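Local coordinates for protein involved in catabolism of external DNA (Legionella pneumophila subsp. pneumophila, PDB 2OO3), which probably methylates N6 of a single adenine in 23S ribosomal RNA, using S-adenosyl-L-methionine as methyl donor, at residues Y29-D34 and Q109-D114; E41-R46 and I163-S168; Y117-H122 and N142-V147. All coordinates share one frame; numbering follows the deposited sequence.

Helix 14-30 ends in the turn 29-34, which interaction 1 fastens to the loop 109-114 that leads from helix 102-109 into strand 115-119. Before that partner is reached, the chain has run through strand 38-41 and opened interaction 2 at 41-46; this contact closes only at 163-168, so interactions 1 and 2 cross along the sequence. Interaction 3, 117-122 with 142-147, starts just after interaction 1 closes and falls wholly within the span of interaction 2. Interactions 2 and 3 join neighbouring strand ends of one sheet and touch each other, S44 N lying 2.8 Å from C119 O, whereas interaction 1 is centred about 20 Å from interaction 2.

Interaction 1 of 3, residues Y29-D34 and Q109-D114; sequences YLTHKD and QLRSQD
The carbonyl oxygen of K33 is gripped by the guanidinium of R111: NH1 donates to K33 O at 2.7 Å, and NH2 adds a weak bond. NH1 stands above the carbonyl plane, although the oxygen lies close to the plane of the guanidinium. That group is held from behind by D114. OD2 of D114 takes two bonds from R111, one from its backbone N and a straighter one from NE at 2.8 Å, the latter in the guanidinium plane and on the syn lone pair. R111 NH2 reaches the other oxygen, OD1, so that two nitrogens grip the carboxylate side-on and fix the rotation of the guanidinium. R111 NH2 also bonds to K35 O, and D114 OD1 accepts from L37 N.

T31 covers one guanidinium face, its methyl CG2 lying 3.8 Å from R111 NE and equally far from L110 CD2. With OG1 between the backbone N and the carbonyl carbon (chi1 54°), the hydroxyl bonds to L27 O and also receives a water that bridges to Q109 O. Farther out, Q113 NE2 donates to D34 OD1 at 3.0 Å in a nearly straight bond, with amide and carboxylate planes almost perpendicular. Two type I beta turns, L30 to K33 and R111 to D114, are thus clasped by one arginine where helices 14-30 and 102-109 end, beside the starts of parallel strands 38-41 and 115-119 of the Rossmann-like methyltransferase fold.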
loop_
_atom_site.group_PDB
_atom_site.type_symbol
_atom_site.label_atom_id
_atom_site.label_comp_id
_atom_site.label_asym_id
_atom_site.label_seq_id
_atom_site.Cartn_x
_atom_site.Cartn_y
_atom_site.Cartn_z
ATOM N N TYR A 29 0.479 2.923 13.434
ATOM C CA TYR A 29 -0.309 2.273 14.495
ATOM C C TYR A 29 0.438 1.122 15.111
ATOM O O TYR A 29 0.524 0.997 16.353
ATOM C CB TYR A 29 -1.611 1.703 13.957
ATOM C CG TYR A 29 -2.416 0.975 15.028
ATOM C CD1 TYR A 29 -3.177 1.695 15.956
ATOM C CD2 TYR A 29 -2.428 -0.435 15.108
ATOM C CE1 TYR A 29 -3.946 1.041 16.928
ATOM C CE2 TYR A 29 -3.189 -1.105 16.076
ATOM C CZ TYR A 29 -3.960 -0.355 16.971
ATOM O OH TYR A 29 -4.734 -0.987 17.947
ATOM N N LEU A 30 0.963 0.257 14.244
ATOM C CA LEU A 30 1.537 -1.002 14.722
ATOM C C LEU A 30 2.797 -0.813 15.527
ATOM O O LEU A 30 3.081 -1.606 16.434
ATOM C CB LEU A 30 1.778 -1.969 13.566
ATOM C CG LEU A 30 0.530 -2.633 12.973
ATOM C CD1 LEU A 30 0.964 -3.497 11.797
ATOM C CD2 LEU A 30 -0.158 -3.465 13.995
ATOM N N THR A 31 3.577 0.212 15.181
ATOM C CA THR A 31 4.802 0.497 15.920
ATOM C C THR A 31 4.506 1.089 17.326
ATOM O O THR A 31 5.440 1.386 18.096
ATOM C CB THR A 31 5.753 1.421 15.118
ATOM O OG1 THR A 31 5.036 2.604 14.736
ATOM C CG2 THR A 31 6.281 0.691 13.831
ATOM N N HIS A 32 3.234 1.242 17.690
ATOM C CA HIS A 32 2.936 1.625 19.079
ATOM C C HIS A 32 3.308 0.546 20.072
ATOM O O HIS A 32 3.642 0.850 21.221
ATOM C CB HIS A 32 1.478 1.950 19.291
ATOM C CG HIS A 32 1.130 3.337 18.889
ATOM N ND1 HIS A 32 1.391 4.421 19.694
ATOM C CD2 HIS A 32 0.572 3.826 17.757
ATOM C CE1 HIS A 32 0.985 5.525 19.083
ATOM N NE2 HIS A 32 0.481 5.191 17.909
ATOM N N LYS A 33 3.239 -0.705 19.629
ATOM C CA LYS A 33 3.598 -1.826 20.471
ATOM C C LYS A 33 5.082 -2.077 20.388
ATOM O O LYS A 33 5.623 -2.271 19.287
ATOM C CB LYS A 33 2.869 -3.101 20.043
ATOM C CG LYS A 33 3.012 -4.218 21.089
ATOM C CD LYS A 33 1.990 -5.319 20.874
ATOM C CE LYS A 33 1.782 -6.104 22.145
ATOM N NZ LYS A 33 2.855 -7.092 22.290
ATOM N N ASP A 34 5.712 -2.122 21.564
ATOM C CA ASP A 34 7.137 -2.380 21.703
ATOM C C ASP A 34 7.415 -3.887 21.727
ATOM O O ASP A 34 7.974 -4.445 22.705
ATOM C CB ASP A 34 7.697 -1.701 22.966
ATOM C CG ASP A 34 9.204 -1.672 22.985
ATOM O OD1 ASP A 34 9.811 -1.668 21.887
ATOM O OD2 ASP A 34 9.796 -1.656 24.083
ATOM N N GLN A 109 9.680 4.140 8.817
ATOM C CA GLN A 109 8.843 4.074 10.003
ATOM C C GLN A 109 9.061 2.893 10.968
ATOM O O GLN A 109 8.679 2.964 12.157
ATOM C CB GLN A 109 7.397 4.082 9.557
ATOM C CG GLN A 109 6.845 5.501 9.390
ATOM C CD GLN A 109 5.437 5.436 8.908
ATOM O OE1 GLN A 109 5.205 5.053 7.774
ATOM N NE2 GLN A 109 4.488 5.713 9.780
ATOM N N LEU A 110 9.623 1.808 10.463
ATOM C CA LEU A 110 9.853 0.631 11.288
ATOM C C LEU A 110 11.064 0.814 12.196
ATOM O O LEU A 110 11.774 1.819 12.075
ATOM C CB LEU A 110 9.959 -0.636 10.421
ATOM C CG LEU A 110 8.591 -1.072 9.851
ATOM C CD1 LEU A 110 8.759 -2.263 8.913
ATOM C CD2 LEU A 110 7.644 -1.450 10.952
ATOM N N ARG A 111 11.280 -0.144 13.109
ATOM C CA ARG A 111 12.307 -0.005 14.145
ATOM C C ARG A 111 13.411 -1.049 13.972
ATOM O O ARG A 111 13.239 -2.039 13.252
ATOM C CB ARG A 111 11.642 -0.130 15.523
ATOM C CG ARG A 111 10.517 0.859 15.625
ATOM C CD ARG A 111 9.350 0.399 16.413
ATOM N NE ARG A 111 8.830 -0.929 16.074
ATOM C CZ ARG A 111 8.015 -1.587 16.891
ATOM N NH1 ARG A 111 7.661 -0.994 18.029
ATOM N NH2 ARG A 111 7.569 -2.808 16.607
ATOM N N SER A 112 14.535 -0.845 14.655
ATOM C CA SER A 112 15.631 -1.800 14.587
ATOM C C SER A 112 15.212 -3.184 15.019
ATOM O O SER A 112 15.786 -4.169 14.536
ATOM C CB SER A 112 16.818 -1.333 15.438
ATOM O OG SER A 112 16.393 -1.027 16.752
ATOM N N GLN A 113 14.211 -3.295 15.909
ATOM C CA GLN A 113 13.788 -4.639 16.369
ATOM C C GLN A 113 12.911 -5.399 15.359
ATOM O O GLN A 113 12.639 -6.582 15.523
ATOM C CB GLN A 113 13.030 -4.552 17.710
ATOM C CG GLN A 113 11.669 -3.869 17.531
ATOM C CD GLN A 113 10.979 -3.589 18.826
ATOM O OE1 GLN A 113 10.499 -4.526 19.485
ATOM N NE2 GLN A 113 10.896 -2.298 19.213
ATOM N N ASP A 114 12.434 -4.720 14.336
ATOM C CA ASP A 114 11.436 -5.315 13.439
ATOM C C ASP A 114 12.160 -6.106 12.383
ATOM O O ASP A 114 13.396 -6.059 12.299
ATOM C CB ASP A 114 10.545 -4.217 12.816
ATOM C CG ASP A 114 9.770 -3.438 13.873
ATOM O OD1 ASP A 114 9.276 -4.082 14.841
ATOM O OD2 ASP A 114 9.638 -2.183 13.759
HETATM O O HOH W 1 6.866 4.525 13.647
HETATM O O HOH W 2 11.196 -5.316 22.004
#

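Interaction 2 of 3, residues E41-R46 and I163-S168; sequences ETHSGR and IFIDPS
P167 CA sits over the centre of the H43 imidazole in a CH-pi contact, 3.6 Å from the ring centroid and 6° off the normal. The two segments leave the C-terminal ends of the adjacent parallel strands 38-41 and 161-165, where Rossmann-like methyltransferases bind their cofactor; H43 and D166 are both predicted to contact S-adenosyl-L-methionine, and D166 to act as proton acceptor. H43 CB lies 3.3 Å from D166 O, and CG, placed anti to the carbonyl carbon (chi1 -60°), is 3.5 Å from the same D166 O. The ring is also tied to T42, whose OG1 shares a hydrogen bond with H43 ND1 and packs against CA and CG2 of I165.

Behind this first shell, E41 pairs with F164 as the parallel bridge, and T42 N gives F164 O a weak bond. E41 CG approaches the edge of the F164 ring, the two side chains running side by side, while E41 OE1 is engaged by Y39 OH. D166 is held through OD1 by a salt bridge to K19. Where the strands diverge, a single water fills in for direct pairing: it accepts from H43 N and D166 N and donates to F164 O at 2.7 Å.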
loop_
_atom_site.group_PDB
_atom_site.type_symbol
_atom_site.label_atom_id
_atom_site.label_comp_id
_atom_site.label_asym_id
_atom_site.label_seq_id
_atom_site.Cartn_x
_atom_site.Cartn_y
_atom_site.Cartn_z
ATOM N N GLU A 41 6.424 -7.686 2.285
ATOM C CA GLU A 41 5.900 -7.221 1.012
ATOM C C GLU A 41 6.007 -8.287 -0.033
ATOM O O GLU A 41 7.085 -8.838 -0.259
ATOM C CB GLU A 41 6.614 -5.968 0.507
ATOM C CG GLU A 41 6.213 -4.691 1.194
ATOM C CD GLU A 41 6.958 -3.492 0.608
ATOM O OE1 GLU A 41 7.167 -2.474 1.302
ATOM O OE2 GLU A 41 7.353 -3.600 -0.566
ATOM N N THR A 42 4.892 -8.558 -0.710
ATOM C CA THR A 42 4.847 -9.596 -1.754
ATOM C C THR A 42 5.357 -9.057 -3.117
ATOM O O THR A 42 5.854 -9.810 -3.944
ATOM C CB THR A 42 3.376 -10.121 -1.922
ATOM O OG1 THR A 42 2.494 -8.992 -2.002
ATOM C CG2 THR A 42 2.904 -10.959 -0.711
ATOM N N HIS A 43 5.218 -7.758 -3.367
ATOM C CA HIS A 43 5.588 -7.176 -4.666
ATOM C C HIS A 43 6.333 -5.859 -4.375
ATOM O O HIS A 43 5.724 -4.758 -4.463
ATOM C CB HIS A 43 4.349 -6.830 -5.516
ATOM C CG HIS A 43 3.452 -7.982 -5.863
ATOM N ND1 HIS A 43 2.557 -8.528 -4.968
ATOM C CD2 HIS A 43 3.257 -8.638 -7.035
ATOM C CE1 HIS A 43 1.872 -9.497 -5.563
ATOM N NE2 HIS A 43 2.285 -9.592 -6.815
ATOM N N SER A 44 7.615 -5.928 -4.017
ATOM C CA SER A 44 8.334 -4.734 -3.564
ATOM C C SER A 44 8.778 -3.728 -4.637
ATOM O O SER A 44 9.047 -2.566 -4.316
ATOM C CB SER A 44 9.545 -5.141 -2.722
ATOM O OG SER A 44 9.115 -5.973 -1.671
ATOM N N GLY A 45 8.902 -4.175 -5.881
ATOM C CA GLY A 45 9.388 -3.330 -6.964
ATOM C C GLY A 45 10.835 -2.893 -6.749
ATOM O O GLY A 45 11.602 -3.567 -6.075
ATOM N N ARG A 46 11.230 -1.758 -7.302
ATOM C CA ARG A 46 12.634 -1.358 -7.204
ATOM C C ARG A 46 12.905 -0.471 -5.992
ATOM O O ARG A 46 14.063 -0.203 -5.669
ATOM C CB ARG A 46 13.089 -0.686 -8.494
ATOM C CG ARG A 46 12.340 0.568 -8.811
ATOM C CD ARG A 46 12.913 1.280 -10.035
ATOM N NE ARG A 46 12.915 0.445 -11.236
ATOM C CZ ARG A 46 13.609 0.731 -12.339
ATOM N NH1 ARG A 46 14.366 1.834 -12.388
ATOM N NH2 ARG A 46 13.557 -0.084 -13.387
ATOM N N ILE A 163 1.294 -7.525 6.439
ATOM C CA ILE A 163 1.526 -8.132 5.136
ATOM C C ILE A 163 0.926 -7.154 4.120
ATOM O O ILE A 163 -0.278 -6.923 4.110
ATOM C CB ILE A 163 0.892 -9.545 5.045
ATOM C CG1 ILE A 163 1.475 -10.502 6.129
ATOM C CG2 ILE A 163 1.211 -10.170 3.708
ATOM C CD1 ILE A 163 0.598 -10.622 7.411
ATOM N N PHE A 164 1.787 -6.550 3.320
ATOM C CA PHE A 164 1.401 -5.480 2.402
ATOM C C PHE A 164 1.546 -6.012 1.003
ATOM O O PHE A 164 2.646 -6.308 0.556
ATOM C CB PHE A 164 2.291 -4.224 2.601
ATOM C CG PHE A 164 1.831 -3.013 1.835
ATOM C CD1 PHE A 164 0.686 -2.280 2.244
ATOM C CD2 PHE A 164 2.544 -2.578 0.733
ATOM C CE1 PHE A 164 0.268 -1.140 1.519
ATOM C CE2 PHE A 164 2.125 -1.445 -0.005
ATOM C CZ PHE A 164 0.995 -0.728 0.392
ATOM N N ILE A 165 0.402 -6.149 0.331
ATOM C CA ILE A 165 0.309 -6.822 -0.964
ATOM C C ILE A 165 -0.080 -5.862 -2.071
ATOM O O ILE A 165 -1.207 -5.350 -2.091
ATOM C CB ILE A 165 -0.723 -7.976 -0.860
ATOM C CG1 ILE A 165 -0.303 -8.923 0.281
ATOM C CG2 ILE A 165 -0.797 -8.729 -2.180
ATOM C CD1 ILE A 165 -1.369 -9.856 0.780
ATOM N N ASP A 166 0.854 -5.607 -2.989
ATOM C CA ASP A 166 0.633 -4.621 -4.047
ATOM C C ASP A 166 0.799 -5.227 -5.447
ATOM O O ASP A 166 1.748 -4.910 -6.143
ATOM C CB ASP A 166 1.564 -3.422 -3.820
ATOM C CG ASP A 166 1.298 -2.261 -4.766
ATOM O OD1 ASP A 166 0.181 -2.176 -5.373
ATOM O OD2 ASP A 166 2.237 -1.435 -4.898
ATOM N N PRO A 167 -0.154 -6.080 -5.884
ATOM C CA PRO A 167 0.003 -6.739 -7.199
ATOM C C PRO A 167 -0.166 -5.774 -8.348
ATOM O O PRO A 167 -0.806 -4.734 -8.167
ATOM C CB PRO A 167 -1.138 -7.785 -7.228
ATOM C CG PRO A 167 -1.687 -7.825 -5.795
ATOM C CD PRO A 167 -1.412 -6.472 -5.219
ATOM N N SER A 168 0.413 -6.109 -9.510
ATOM C CA SER A 168 0.170 -5.342 -10.744
ATOM C C SER A 168 -1.171 -5.655 -11.439
ATOM O O SER A 168 -1.697 -4.795 -12.151
ATOM C CB SER A 168 1.314 -5.550 -11.737
ATOM O OG SER A 168 1.241 -6.842 -12.342
HETATM O O HOH W 3 3.555 -5.698 -1.866
#

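Interaction 3 of 3, residues Y117-H122 and N142-V147; sequences YLCELH and NHTDGV
N142 reaches from its strand end across Y117, and its side chain can be followed outward. CB lies 3.8 Å from L118 O and brushes Y117 CE2. CG, anti to the carbonyl carbon (chi1 -61°), comes to 3.5 Å from Y117 CZ, and chi2 of -92° turns the amide until its plane is 6° from that of the phenol ring. At the tip, ND2 is over the ring face, offset toward the rim and 3.2 Å from both CZ and CE2 of Y117, while OD1 extends toward the hydroxyl. The amide thus lies nearly flat over one ring face, its nitrogen above rim carbons.

The backbones pair in parallel as strands 115-119 and 139-142, the latter outermost in the sheet: N142 N donates to L118 O, and E120 N to N142 O. T144 N adds a weak bond to E120 O. E120 O and L121 O lie at the edge of the H143 imidazole, and NE2 gives L121 O a short but bent bond of 2.7 Å, in the ring plane but above the carbonyl plane. Y126 stacks on this ring.

On the same face as N142, C119 SG meets T144 CG2 at 3.7 Å, and C119 CB lies 3.5 Å from G146 CA, where the chain enters helix 146-153. D145 caps that helix through a weak bond from V147 N to OD1. Both strands lead here into cofactor-side loops of a Rossmann-like methyltransferase: E120, D145 and G146 are predicted to bind S-adenosyl-L-methionine, and E120 OE1 is held by G45 N. Since a carbonyl oxygen can only accept, the bond to L121 O implies a proton on H143 NE2, without deciding whether the ring carries a charge.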
loop_
_atom_site.group_PDB
_atom_site.type_symbol
_atom_site.label_atom_id
_atom_site.label_comp_id
_atom_site.label_asym_id
_atom_site.label_seq_id
_atom_site.Cartn_x
_atom_site.Cartn_y
_atom_site.Cartn_z
ATOM N N TYR A 117 10.828 -8.154 5.188
ATOM C CA TYR A 117 11.085 -9.146 4.204
ATOM C C TYR A 117 10.450 -8.675 2.886
ATOM O O TYR A 117 9.211 -8.567 2.763
ATOM C CB TYR A 117 10.470 -10.442 4.686
ATOM C CG TYR A 117 10.935 -11.651 3.954
ATOM C CD1 TYR A 117 11.772 -12.594 4.584
ATOM C CD2 TYR A 117 10.527 -11.892 2.637
ATOM C CE1 TYR A 117 12.178 -13.735 3.913
ATOM C CE2 TYR A 117 10.932 -13.030 1.966
ATOM C CZ TYR A 117 11.751 -13.936 2.615
ATOM O OH TYR A 117 12.127 -15.059 1.974
ATOM N N LEU A 118 11.296 -8.389 1.902
ATOM C CA LEU A 118 10.835 -7.768 0.670
ATOM C C LEU A 118 11.026 -8.729 -0.493
ATOM O O LEU A 118 12.133 -9.244 -0.688
ATOM C CB LEU A 118 11.639 -6.493 0.394
ATOM C CG LEU A 118 11.716 -5.469 1.545
ATOM C CD1 LEU A 118 12.673 -4.302 1.242
ATOM C CD2 LEU A 118 10.265 -4.957 1.960
ATOM N N CYS A 119 9.973 -8.944 -1.274
ATOM C CA CYS A 119 10.032 -9.913 -2.390
ATOM C C CYS A 119 9.873 -9.182 -3.699
ATOM O O CYS A 119 8.979 -8.341 -3.830
ATOM C CB CYS A 119 8.909 -10.956 -2.302
ATOM S SG CYS A 119 8.889 -11.952 -0.754
ATOM N N GLU A 120 10.688 -9.536 -4.680
ATOM C CA GLU A 120 10.510 -8.990 -6.013
ATOM C C GLU A 120 10.878 -10.032 -7.069
ATOM O O GLU A 120 11.981 -10.562 -7.061
ATOM C CB GLU A 120 11.338 -7.694 -6.208
ATOM C CG GLU A 120 11.335 -7.139 -7.662
ATOM C CD GLU A 120 9.916 -6.942 -8.242
ATOM O OE1 GLU A 120 8.978 -6.510 -7.504
ATOM O OE2 GLU A 120 9.745 -7.231 -9.453
ATOM N N LEU A 121 9.971 -10.250 -8.007
ATOM C CA LEU A 121 10.164 -11.262 -9.046
ATOM C C LEU A 121 11.047 -10.802 -10.230
ATOM O O LEU A 121 11.834 -11.588 -10.770
ATOM C CB LEU A 121 8.783 -11.694 -9.535
ATOM C CG LEU A 121 8.599 -13.017 -10.263
ATOM C CD1 LEU A 121 8.973 -14.152 -9.368
ATOM C CD2 LEU A 121 7.175 -13.134 -10.736
ATOM N N HIS A 122 10.921 -9.543 -10.654
ATOM C CA HIS A 122 11.688 -9.079 -11.818
ATOM C C HIS A 122 13.175 -8.828 -11.483
ATOM O O HIS A 122 13.489 -8.102 -10.526
ATOM C CB HIS A 122 11.044 -7.825 -12.441
ATOM C CG HIS A 122 11.669 -7.417 -13.742
ATOM N ND1 HIS A 122 10.944 -7.291 -14.911
ATOM C CD2 HIS A 122 12.953 -7.128 -14.064
ATOM C CE1 HIS A 122 11.760 -6.948 -15.895
ATOM N NE2 HIS A 122 12.985 -6.848 -15.408
ATOM N N ASN A 142 14.528 -10.468 -1.225
ATOM C CA ASN A 142 14.438 -11.782 -1.867
ATOM C C ASN A 142 13.909 -11.777 -3.302
ATOM O O ASN A 142 12.877 -11.166 -3.591
ATOM C CB ASN A 142 13.594 -12.692 -1.007
ATOM C CG ASN A 142 14.200 -12.882 0.364
ATOM O OD1 ASN A 142 14.962 -13.823 0.592
ATOM N ND2 ASN A 142 13.879 -11.972 1.287
ATOM N N HIS A 143 14.644 -12.418 -4.202
ATOM C CA HIS A 143 14.253 -12.527 -5.602
ATOM C C HIS A 143 13.379 -13.777 -5.740
ATOM O O HIS A 143 13.869 -14.894 -5.900
ATOM C CB HIS A 143 15.504 -12.589 -6.501
ATOM C CG HIS A 143 15.198 -12.570 -7.965
ATOM N ND1 HIS A 143 16.101 -13.000 -8.921
ATOM C CD2 HIS A 143 14.093 -12.175 -8.641
ATOM C CE1 HIS A 143 15.564 -12.863 -10.117
ATOM N NE2 HIS A 143 14.340 -12.387 -9.976
ATOM N N THR A 144 12.068 -13.573 -5.628
ATOM C CA THR A 144 11.151 -14.667 -5.461
ATOM C C THR A 144 9.730 -14.219 -5.748
ATOM O O THR A 144 9.412 -13.022 -5.696
ATOM C CB THR A 144 11.289 -15.309 -4.054
ATOM O OG1 THR A 144 10.681 -16.610 -4.055
ATOM C CG2 THR A 144 10.704 -14.408 -2.925
ATOM N N ASP A 145 8.879 -15.185 -6.091
ATOM C CA ASP A 145 7.460 -14.937 -6.176
ATOM C C ASP A 145 6.915 -14.665 -4.779
ATOM O O ASP A 145 6.697 -15.611 -4.001
ATOM C CB ASP A 145 6.754 -16.166 -6.752
ATOM C CG ASP A 145 5.319 -15.881 -7.118
ATOM O OD1 ASP A 145 4.686 -15.025 -6.468
ATOM O OD2 ASP A 145 4.831 -16.517 -8.080
ATOM N N GLY A 146 6.685 -13.391 -4.459
ATOM C CA GLY A 146 6.175 -13.030 -3.113
ATOM C C GLY A 146 4.866 -13.697 -2.703
ATOM O O GLY A 146 4.687 -14.057 -1.558
ATOM N N VAL A 147 3.951 -13.864 -3.656
ATOM C CA VAL A 147 2.643 -14.453 -3.387
ATOM C C VAL A 147 2.789 -15.919 -2.913
ATOM O O VAL A 147 2.117 -16.342 -1.972
ATOM C CB VAL A 147 1.707 -14.305 -4.625
ATOM C CG1 VAL A 147 0.343 -15.004 -4.401
ATOM C CG2 VAL A 147 1.464 -12.802 -4.902
#